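Local structure of uncharacterized conserved protein YiiM (Geobacillus stearothermophilus, 5YHH) at residues D101-C104 against L105-Y109; F130-L134 against P135-K139; L27-G30 against I31-P35. The protein probably acts as a molybdenum-cofactor-dependent oxidoreductase of the MOSC family that confers resistance to hydroxylaminopurine. All blocks are in the same frame, centred on the assembly; numbering follows the deposited sequence.

In the fold
The three contacts are local turns and kinks at separate places on the MOSC-type fold. Contact 3 breaks the outermost strand 27-35 of the large mixed sheet, and contact 1 leads into strand 108-111 near the far end of the same sheet; their centres lie about 25 Å apart. Contact 2 joins helices 127-132 and 137-144, with its centre about 27 Å from that of contact 1. Contacts 2 and 3, about 17 Å apart between centres, touch: Lys131 NZ makes a salt bridge of 3.0 Å with Asp32 OD1. Helix 127-132 begins two residues after Cys125, found as cysteinesulfonic acid.

Contact 1. Residues D101-C104 against L105-Y109; sequences DDVC and LGDIY
Cys104 to Asp107 form a type II beta turn, closed by Asp107 N donating to Cys104 O at 3.0 Å, which carries the chain from the loop 101-104 into strand 108-111. Gly106 takes the third position with phi 90°, where a side chain would press on the preceding carbonyl oxygen. The Asp107 carboxylate folds back over the turn. Its CG lies beside its own backbone N (chi1 -77°), which brings OD2 to Cys104 N at 2.8 Å in a nearly straight bond of 172°. The amide hydrogen meets OD2 from above the carboxylate plane, while OD1 lies 3.2 Å from Cys104 CB. Two bonds running in opposite directions thus tie Asp107 to Cys104, one through backbone and one through side chain. Within the MOSC fold this turn stands at the entry to a strand paired with 114-121 and 165-169, and Arg170 NH1 forms a salt bridge with the same OD2 while Gly171 N binds OD1. These partners would favour an ionised carboxylate in this buried setting. Val103 crosses both side chains at a slant: CG1 is 4.0 Å from Asp107 OD2, and CG2 approaches Tyr109 OH at 3.9 Å. The tyrosine ring reaches back from the strand, its hydroxyl 2.8 Å from Asp107 OD2, at most a weak hydrogen bond whose proton may go elsewhere. Leu105, at the turn's second position, packs on Ile180 and His200.

Contact 2. Residues F130-L134 against P135-K139; sequences FKHQL and PDLPK
Helix 127-132 ends in a Schellman motif with Gln133 at positive phi as its C-prime residue, and the chain then passes through a type I beta turn, Leu134 to Leu137, into helix 137-144. Leu137 N donates to Leu134 O at 3.1 Å, 164° at the hydrogen. Pro135 occupies the second position of the turn, its ring fixing phi near -61°. Inside the bend Leu134 and Leu137 meet through their CB atoms, 3.9 Å apart, and Leu137 CB also rests against Leu134 O. The isobutyl group of Leu137, with CG anti to its backbone N (chi1 -179°), extends back toward the first helix, where it also packs on Leu128. There it crosses the His132 imidazole obliquely. The ring's NE2, next to the touched CD2, is hydrogen-bonded to Ala88 O, and the ring also meets that of Phe84. Tyr80 joins both sides of the bend to helix 71-80: it touches Leu134 and Leu137, and its hydroxyl is hydrogen-bonded to Asp136 OD1. Between the two helix ends, Leu137 CD2 lies 3.8 Å from His132 CD2.

Contact 3. Residues L27-G30 against I31-P35; sequences LVTG and IDKTP
Lys33 reaches back over the corner at Ile31 to grasp Gly30, its NZ donating to Gly30 O at 2.9 Å. The strand pieces 27-30 and 32-35 meet at this corner with their directions 54° apart, and the lysine side chain spans the inside of the bend. Its CG lies beside the backbone N, the next two torsions are extended, and the last turns to 66°, which brings the ammonium group down onto the carbonyl. The donor is tilted somewhat from the carbonyl plane, with a C=O...N angle of 140°. The aliphatic part also follows the oxygen: Lys33 CG and CE both come to 3.7 Å from Gly30 O. Beyond this bond NZ has a second acceptor in Gly90 O, so the ammonium group ties the kinked edge strand to a neighbouring loop. Thr29 adds a looser contact, its methyl CG2 4.4 Å from Lys33 CE.

At the corner itself, Ile31 has left the extended conformation for helix-like backbone angles. Its side chain, with CG1 anti to the backbone N, packs on Arg122. Asp32 follows, its OD1 in a salt bridge with Lys131 of helix 127-132. On each side of the break the strand pairs again with its partner, through Val28 with Lys18 and Thr34 with Val14. The arrangement is that of a kinked edge strand in the beta hairpin 8-19/27-35, broken at Ile31, where the chain turns a corner.

Contact 1. Residues D101-C104 against L105-Y109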
ATOM      1  N   ASP A 101       8.281   3.804  -7.206  1.00 32.07           N
ATOM      2  CA  ASP A 101       9.657   3.783  -7.718  1.00 35.61           C
ATOM      3  C   ASP A 101      10.680   4.116  -6.637  1.00 35.98           C
ATOM      4  O   ASP A 101      11.833   3.725  -6.745  1.00 37.43           O
ATOM      5  CB  ASP A 101       9.858   4.806  -8.858  1.00 37.58           C
ATOM      6  CG  ASP A 101       9.188   4.401 -10.147  1.00 42.11           C
ATOM      7  OD1 ASP A 101       9.270   3.224 -10.573  1.00 48.56           O
ATOM      8  OD2 ASP A 101       8.604   5.310 -10.768  1.00 48.47           O
ATOM      9  N   ASP A 102      10.257   4.854  -5.613  1.00 35.47           N
ATOM     10  CA  ASP A 102      11.155   5.363  -4.573  1.00 36.58           C
ATOM     11  C   ASP A 102      11.052   4.562  -3.272  1.00 35.01           C
ATOM     12  O   ASP A 102      11.955   4.643  -2.454  1.00 36.43           O
ATOM     13  CB  ASP A 102      10.779   6.781  -4.188  1.00 36.92           C
ATOM     14  CG  ASP A 102      10.807   7.746  -5.360  1.00 44.20           C
ATOM     15  OD1 ASP A 102      11.713   7.617  -6.240  1.00 48.36           O
ATOM     16  OD2 ASP A 102       9.889   8.620  -5.383  1.00 48.93           O
ATOM     17  N   VAL A 103       9.946   3.862  -3.055  1.00 31.40           N
ATOM     18  CA  VAL A 103       9.734   3.129  -1.809  1.00 30.06           C
ATOM     19  C   VAL A 103      10.188   1.682  -2.014  1.00 30.21           C
ATOM     20  O   VAL A 103       9.855   1.046  -3.030  1.00 28.37           O
ATOM     21  CB  VAL A 103       8.257   3.177  -1.415  1.00 28.60           C
ATOM     22  CG1 VAL A 103       7.957   2.250  -0.220  1.00 26.84           C
ATOM     23  CG2 VAL A 103       7.845   4.602  -1.135  1.00 31.96           C
ATOM     24  N   CYS A 104      10.926   1.163  -1.039  1.00 30.11           N
ATOM     25  CA  CYS A 104      11.484  -0.182  -1.121  1.00 31.57           C
ATOM     26  C   CYS A 104      10.924  -1.114  -0.068  1.00 30.69           C
ATOM     27  O   CYS A 104      10.573  -0.699   1.034  1.00 31.06           O
ATOM     28  CB  CYS A 104      13.013  -0.139  -0.999  1.00 32.78           C
ATOM     29  SG  CYS A 104      13.789   0.643  -2.427  1.00 36.34           S
ATOM     30  N   LEU A 105      10.875  -2.385  -0.412  1.00 30.94           N
ATOM     31  CA  LEU A 105      10.466  -3.414   0.515  1.00 30.90           C
ATOM     32  C   LEU A 105      11.426  -3.343   1.695  1.00 31.87           C
ATOM     33  O   LEU A 105      12.635  -3.213   1.503  1.00 33.49           O
ATOM     34  CB  LEU A 105      10.547  -4.766  -0.168  1.00 31.67           C
ATOM     35  CG  LEU A 105      10.245  -5.999   0.691  1.00 32.25           C
ATOM     36  CD1 LEU A 105       8.800  -5.952   1.235  1.00 29.29           C
ATOM     37  CD2 LEU A 105      10.508  -7.209  -0.198  1.00 33.78           C
ATOM     38  N   GLY A 106      10.883  -3.328   2.902  1.00 31.63           N
ATOM     39  CA  GLY A 106      11.705  -3.275   4.096  1.00 32.84           C
ATOM     40  C   GLY A 106      12.035  -1.894   4.607  1.00 32.65           C
ATOM     41  O   GLY A 106      12.560  -1.784   5.711  1.00 33.74           O
ATOM     42  N   ASP A 107      11.732  -0.842   3.837  1.00 31.74           N
ATOM     43  CA  ASP A 107      11.957   0.529   4.303  1.00 31.52           C
ATOM     44  C   ASP A 107      11.220   0.698   5.617  1.00 30.90           C
ATOM     45  O   ASP A 107      10.062   0.292   5.749  1.00 30.10           O
ATOM     46  CB  ASP A 107      11.364   1.588   3.362  1.00 30.22           C
ATOM     47  CG  ASP A 107      12.175   1.842   2.084  1.00 30.94           C
ATOM     48  OD1 ASP A 107      13.277   1.306   1.881  1.00 30.57           O
ATOM     49  OD2 ASP A 107      11.655   2.619   1.237  1.00 30.20           O
ATOM     50  N   ILE A 108      11.890   1.328   6.577  1.00 31.80           N
ATOM     51  CA  ILE A 108      11.281   1.703   7.840  1.00 30.93           C
ATOM     52  C   ILE A 108      11.137   3.215   7.915  1.00 31.05           C
ATOM     53  O   ILE A 108      12.116   3.966   7.674  1.00 31.88           O
ATOM     54  CB  ILE A 108      12.120   1.165   9.026  1.00 32.53           C
ATOM     55  CG1 ILE A 108      12.215  -0.356   8.915  1.00 31.06           C
ATOM     56  CG2 ILE A 108      11.496   1.593  10.356  1.00 33.50           C
ATOM     57  CD1 ILE A 108      13.077  -1.064  10.001  1.00 31.32           C
ATOM     58  N   TYR A 109       9.936   3.670   8.266  1.00 29.79           N
ATOM     59  CA  TYR A 109       9.646   5.114   8.364  1.00 29.89           C
ATOM     60  C   TYR A 109       9.139   5.436   9.770  1.00 30.96           C
ATOM     61  O   TYR A 109       8.434   4.625  10.388  1.00 30.34           O
ATOM     62  CB  TYR A 109       8.569   5.555   7.375  1.00 28.29           C
ATOM     63  CG  TYR A 109       8.986   5.400   5.928  1.00 29.25           C
ATOM     64  CD1 TYR A 109       8.854   4.194   5.287  1.00 29.28           C
ATOM     65  CD2 TYR A 109       9.525   6.480   5.211  1.00 30.15           C
ATOM     66  CE1 TYR A 109       9.226   4.043   3.940  1.00 30.06           C
ATOM     67  CE2 TYR A 109       9.931   6.337   3.877  1.00 30.22           C
ATOM     68  CZ  TYR A 109       9.783   5.104   3.251  1.00 31.47           C
ATOM     69  OH  TYR A 109      10.176   4.914   1.937  1.00 28.97           O
TER

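Contact 2. Residues F130-L134 against P135-K139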
ATOM      1  N   PHE A 130     -16.001  -1.497  -8.128  1.00 26.38           N
ATOM      2  CA  PHE A 130     -17.375  -1.200  -7.724  1.00 27.88           C
ATOM      3  C   PHE A 130     -17.503   0.202  -7.116  1.00 28.75           C
ATOM      4  O   PHE A 130     -18.467   0.923  -7.408  1.00 29.49           O
ATOM      5  CB  PHE A 130     -17.933  -2.273  -6.780  1.00 28.69           C
ATOM      6  CG  PHE A 130     -18.461  -3.470  -7.513  1.00 27.19           C
ATOM      7  CD1 PHE A 130     -19.716  -3.431  -8.085  1.00 30.39           C
ATOM      8  CD2 PHE A 130     -17.674  -4.585  -7.703  1.00 27.74           C
ATOM      9  CE1 PHE A 130     -20.197  -4.489  -8.826  1.00 30.64           C
ATOM     10  CE2 PHE A 130     -18.150  -5.675  -8.415  1.00 27.05           C
ATOM     11  CZ  PHE A 130     -19.409  -5.625  -8.984  1.00 29.72           C
ATOM     12  N   LYS A 131     -16.525   0.611  -6.323  1.00 27.68           N
ATOM     13  CA  LYS A 131     -16.555   1.957  -5.738  1.00 28.98           C
ATOM     14  C   LYS A 131     -16.730   3.052  -6.783  1.00 28.86           C
ATOM     15  O   LYS A 131     -17.537   3.971  -6.613  1.00 30.40           O
ATOM     16  CB  LYS A 131     -15.279   2.209  -4.940  1.00 27.13           C
ATOM     17  CG  LYS A 131     -15.228   3.533  -4.128  1.00 28.72           C
ATOM     18  CD  LYS A 131     -13.950   3.548  -3.335  1.00 29.49           C
ATOM     19  CE  LYS A 131     -13.636   4.913  -2.737  1.00 32.49           C
ATOM     20  NZ  LYS A 131     -14.751   5.449  -1.912  1.00 33.92           N
ATOM     21  N   HIS A 132     -15.951   2.963  -7.849  1.00 28.61           N
ATOM     22  CA  HIS A 132     -15.935   3.991  -8.890  1.00 29.49           C
ATOM     23  C   HIS A 132     -16.799   3.632 -10.089  1.00 31.47           C
ATOM     24  O   HIS A 132     -16.960   4.429 -11.035  1.00 31.83           O
ATOM     25  CB  HIS A 132     -14.488   4.251  -9.292  1.00 28.11           C
ATOM     26  CG  HIS A 132     -13.669   4.813  -8.181  1.00 26.90           C
ATOM     27  ND1 HIS A 132     -13.887   6.071  -7.665  1.00 25.99           N
ATOM     28  CD2 HIS A 132     -12.710   4.250  -7.407  1.00 25.98           C
ATOM     29  CE1 HIS A 132     -13.059   6.284  -6.651  1.00 25.27           C
ATOM     30  NE2 HIS A 132     -12.317   5.203  -6.490  1.00 24.46           N
ATOM     31  N   GLN A 133     -17.360   2.422 -10.070  1.00 32.72           N
ATOM     32  CA  GLN A 133     -18.094   1.907 -11.223  1.00 34.78           C
ATOM     33  C   GLN A 133     -17.217   2.000 -12.485  1.00 33.69           C
ATOM     34  O   GLN A 133     -17.642   2.511 -13.525  1.00 31.30           O
ATOM     35  CB  GLN A 133     -19.425   2.658 -11.431  1.00 37.49           C
ATOM     36  CG  GLN A 133     -20.478   2.420 -10.315  1.00 42.74           C
ATOM     37  CD  GLN A 133     -21.888   2.072 -10.857  1.00 52.84           C
ATOM     38  OE1 GLN A 133     -22.107   1.891 -12.072  1.00 59.06           O
ATOM     39  NE2 GLN A 133     -22.848   1.953  -9.937  1.00 58.73           N
ATOM     40  N   LEU A 134     -15.983   1.515 -12.350  1.00 31.27           N
ATOM     41  CA  LEU A 134     -15.013   1.500 -13.425  1.00 31.07           C
ATOM     42  C   LEU A 134     -14.449   0.094 -13.575  1.00 30.59           C
ATOM     43  O   LEU A 134     -13.467  -0.263 -12.919  1.00 29.98           O
ATOM     44  CB  LEU A 134     -13.899   2.503 -13.135  1.00 29.85           C
ATOM     45  CG  LEU A 134     -14.261   3.996 -13.260  1.00 30.53           C
ATOM     46  CD1 LEU A 134     -13.072   4.849 -12.731  1.00 27.64           C
ATOM     47  CD2 LEU A 134     -14.668   4.370 -14.677  1.00 30.92           C
ATOM     48  N   PRO A 135     -15.079  -0.728 -14.415  1.00 31.83           N
ATOM     49  CA  PRO A 135     -14.590  -2.112 -14.507  1.00 32.34           C
ATOM     50  C   PRO A 135     -13.147  -2.286 -14.981  1.00 31.88           C
ATOM     51  O   PRO A 135     -12.549  -3.341 -14.735  1.00 29.96           O
ATOM     52  CB  PRO A 135     -15.546  -2.784 -15.529  1.00 33.94           C
ATOM     53  CG  PRO A 135     -16.623  -1.825 -15.816  1.00 35.72           C
ATOM     54  CD  PRO A 135     -16.318  -0.498 -15.191  1.00 33.59           C
ATOM     55  N   ASP A 136     -12.587  -1.299 -15.686  1.00 31.70           N
ATOM     56  CA  ASP A 136     -11.224  -1.473 -16.171  1.00 32.52           C
ATOM     57  C   ASP A 136     -10.181  -0.932 -15.193  1.00 29.91           C
ATOM     58  O   ASP A 136      -8.997  -1.017 -15.471  1.00 29.94           O
ATOM     59  CB  ASP A 136     -11.027  -0.914 -17.579  1.00 33.49           C
ATOM     60  CG  ASP A 136     -10.868   0.604 -17.598  1.00 36.43           C
ATOM     61  OD1 ASP A 136     -11.283   1.296 -16.648  1.00 35.08           O
ATOM     62  OD2 ASP A 136     -10.340   1.112 -18.604  1.00 44.46           O
ATOM     63  N   LEU A 137     -10.609  -0.353 -14.073  1.00 29.41           N
ATOM     64  CA  LEU A 137      -9.661   0.230 -13.111  1.00 28.20           C
ATOM     65  C   LEU A 137      -8.605  -0.770 -12.525  1.00 28.14           C
ATOM     66  O   LEU A 137      -7.410  -0.462 -12.479  1.00 26.56           O
ATOM     67  CB  LEU A 137     -10.427   1.002 -12.015  1.00 27.66           C
ATOM     68  CG  LEU A 137      -9.618   1.707 -10.939  1.00 27.42           C
ATOM     69  CD1 LEU A 137      -8.545   2.571 -11.620  1.00 27.67           C
ATOM     70  CD2 LEU A 137     -10.499   2.510  -9.979  1.00 24.31           C
ATOM     71  N   PRO A 138      -9.023  -1.990 -12.112  1.00 29.59           N
ATOM     72  CA  PRO A 138      -7.983  -2.915 -11.634  1.00 29.50           C
ATOM     73  C   PRO A 138      -6.919  -3.261 -12.723  1.00 29.98           C
ATOM     74  O   PRO A 138      -5.716  -3.295 -12.450  1.00 28.33           O
ATOM     75  CB  PRO A 138      -8.795  -4.177 -11.216  1.00 31.60           C
ATOM     76  CG  PRO A 138     -10.159  -3.646 -10.832  1.00 31.27           C
ATOM     77  CD  PRO A 138     -10.387  -2.441 -11.771  1.00 30.60           C
ATOM     78  N   LYS A 139      -7.359  -3.495 -13.955  1.00 30.35           N
ATOM     79  CA  LYS A 139      -6.446  -3.713 -15.056  1.00 32.46           C
ATOM     80  C   LYS A 139      -5.529  -2.510 -15.252  1.00 31.69           C
ATOM     81  O   LYS A 139      -4.317  -2.666 -15.359  1.00 31.90           O
ATOM     82  CB  LYS A 139      -7.230  -3.982 -16.357  1.00 35.12           C
ATOM     83  CG  LYS A 139      -6.365  -4.266 -17.567  1.00 39.51           C
ATOM     84  CD  LYS A 139      -7.270  -4.532 -18.827  1.00 46.14           C
ATOM     85  CE  LYS A 139      -7.792  -3.216 -19.412  1.00 48.63           C
ATOM     86  NZ  LYS A 139      -8.988  -3.354 -20.331  1.00 54.89           N
TER

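Contact 3. Residues L27-G30 against I31-P35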
ATOM      1  N   LEU A  27     -15.359  -9.790  10.843  1.00 60.88           N
ATOM      2  CA  LEU A  27     -15.328  -8.328  10.765  1.00 59.40           C
ATOM      3  C   LEU A  27     -14.344  -7.907   9.675  1.00 56.91           C
ATOM      4  O   LEU A  27     -13.188  -8.332   9.669  1.00 55.85           O
ATOM      5  CB  LEU A  27     -14.893  -7.749  12.129  1.00 60.19           C
ATOM      6  CG  LEU A  27     -15.526  -6.467  12.686  1.00 60.73           C
ATOM      7  CD1 LEU A  27     -17.055  -6.531  12.710  1.00 61.48           C
ATOM      8  CD2 LEU A  27     -14.954  -6.230  14.101  1.00 61.85           C
ATOM      9  N   VAL A  28     -14.810  -7.078   8.748  1.00 55.82           N
ATOM     10  CA  VAL A  28     -13.963  -6.525   7.689  1.00 54.14           C
ATOM     11  C   VAL A  28     -14.141  -5.002   7.718  1.00 54.00           C
ATOM     12  O   VAL A  28     -15.162  -4.503   8.211  1.00 54.66           O
ATOM     13  CB  VAL A  28     -14.335  -7.116   6.271  1.00 53.96           C
ATOM     14  CG1 VAL A  28     -14.247  -8.648   6.285  1.00 53.32           C
ATOM     15  CG2 VAL A  28     -15.723  -6.674   5.843  1.00 53.32           C
ATOM     16  N   THR A  29     -13.157  -4.264   7.221  1.00 53.44           N
ATOM     17  CA  THR A  29     -13.304  -2.800   7.117  1.00 53.65           C
ATOM     18  C   THR A  29     -13.619  -2.411   5.679  1.00 53.07           C
ATOM     19  O   THR A  29     -13.126  -3.041   4.734  1.00 53.12           O
ATOM     20  CB  THR A  29     -12.070  -2.026   7.617  1.00 53.35           C
ATOM     21  OG1 THR A  29     -11.849  -2.327   9.006  1.00 53.91           O
ATOM     22  CG2 THR A  29     -12.291  -0.511   7.456  1.00 53.05           C
ATOM     23  N   GLY A  30     -14.473  -1.399   5.528  1.00 52.74           N
ATOM     24  CA  GLY A  30     -14.916  -0.964   4.221  1.00 52.20           C
ATOM     25  C   GLY A  30     -13.815  -0.249   3.441  1.00 49.96           C
ATOM     26  O   GLY A  30     -12.945   0.437   4.031  1.00 48.71           O
ATOM     27  N   ILE A  31     -13.879  -0.430   2.113  1.00 48.94           N
ATOM     28  CA  ILE A  31     -13.088   0.332   1.137  1.00 46.37           C
ATOM     29  C   ILE A  31     -13.435   1.850   1.169  1.00 45.28           C
ATOM     30  O   ILE A  31     -12.612   2.668   0.794  1.00 43.98           O
ATOM     31  CB  ILE A  31     -13.277  -0.262  -0.310  1.00 47.03           C
ATOM     32  CG1 ILE A  31     -12.056   0.035  -1.207  1.00 46.39           C
ATOM     33  CG2 ILE A  31     -14.614   0.184  -0.950  1.00 45.59           C
ATOM     34  CD1 ILE A  31     -10.869  -0.921  -0.911  1.00 47.69           C
ATOM     35  N   ASP A  32     -14.651   2.213   1.583  1.00 44.75           N
ATOM     36  CA  ASP A  32     -15.021   3.620   1.724  1.00 44.64           C
ATOM     37  C   ASP A  32     -14.445   4.140   3.038  1.00 43.63           C
ATOM     38  O   ASP A  32     -14.830   3.687   4.114  1.00 45.46           O
ATOM     39  CB  ASP A  32     -16.532   3.829   1.708  1.00 46.16           C
ATOM     40  CG  ASP A  32     -17.182   3.401   0.376  1.00 48.42           C
ATOM     41  OD1 ASP A  32     -16.488   3.293  -0.667  1.00 46.74           O
ATOM     42  OD2 ASP A  32     -18.407   3.158   0.397  1.00 52.48           O
ATOM     43  N   LYS A  33     -13.494   5.051   2.923  1.00 40.99           N
ATOM     44  CA  LYS A  33     -12.858   5.704   4.065  1.00 39.19           C
ATOM     45  C   LYS A  33     -12.921   7.213   3.852  1.00 38.35           C
ATOM     46  O   LYS A  33     -12.772   7.683   2.731  1.00 38.21           O
ATOM     47  CB  LYS A  33     -11.407   5.243   4.204  1.00 38.12           C
ATOM     48  CG  LYS A  33     -11.252   3.753   4.420  1.00 37.27           C
ATOM     49  CD  LYS A  33      -9.823   3.377   4.596  1.00 37.03           C
ATOM     50  CE  LYS A  33      -9.675   1.928   4.959  1.00 36.93           C
ATOM     51  NZ  LYS A  33     -10.104   1.089   3.832  1.00 41.18           N
ATOM     52  N   THR A  34     -13.153   7.959   4.929  1.00 36.85           N
ATOM     53  CA  THR A  34     -13.320   9.423   4.886  1.00 36.48           C
ATOM     54  C   THR A  34     -12.122  10.069   5.578  1.00 34.41           C
ATOM     55  O   THR A  34     -11.739   9.601   6.656  1.00 33.62           O
ATOM     56  CB  THR A  34     -14.596   9.832   5.642  1.00 37.88           C
ATOM     57  OG1 THR A  34     -15.670   8.967   5.243  1.00 42.84           O
ATOM     58  CG2 THR A  34     -14.984  11.294   5.352  1.00 40.46           C
ATOM     59  N   PRO A  35     -11.547  11.129   4.972  1.00 32.89           N
ATOM     60  CA  PRO A  35     -10.501  11.936   5.618  1.00 33.08           C
ATOM     61  C   PRO A  35     -10.950  12.443   6.991  1.00 34.31           C
ATOM     62  O   PRO A  35     -12.068  12.943   7.103  1.00 35.02           O
ATOM     63  CB  PRO A  35     -10.315  13.127   4.673  1.00 33.23           C
ATOM     64  CG  PRO A  35     -10.712  12.601   3.318  1.00 33.33           C
ATOM     65  CD  PRO A  35     -11.798  11.555   3.574  1.00 33.11           C
TER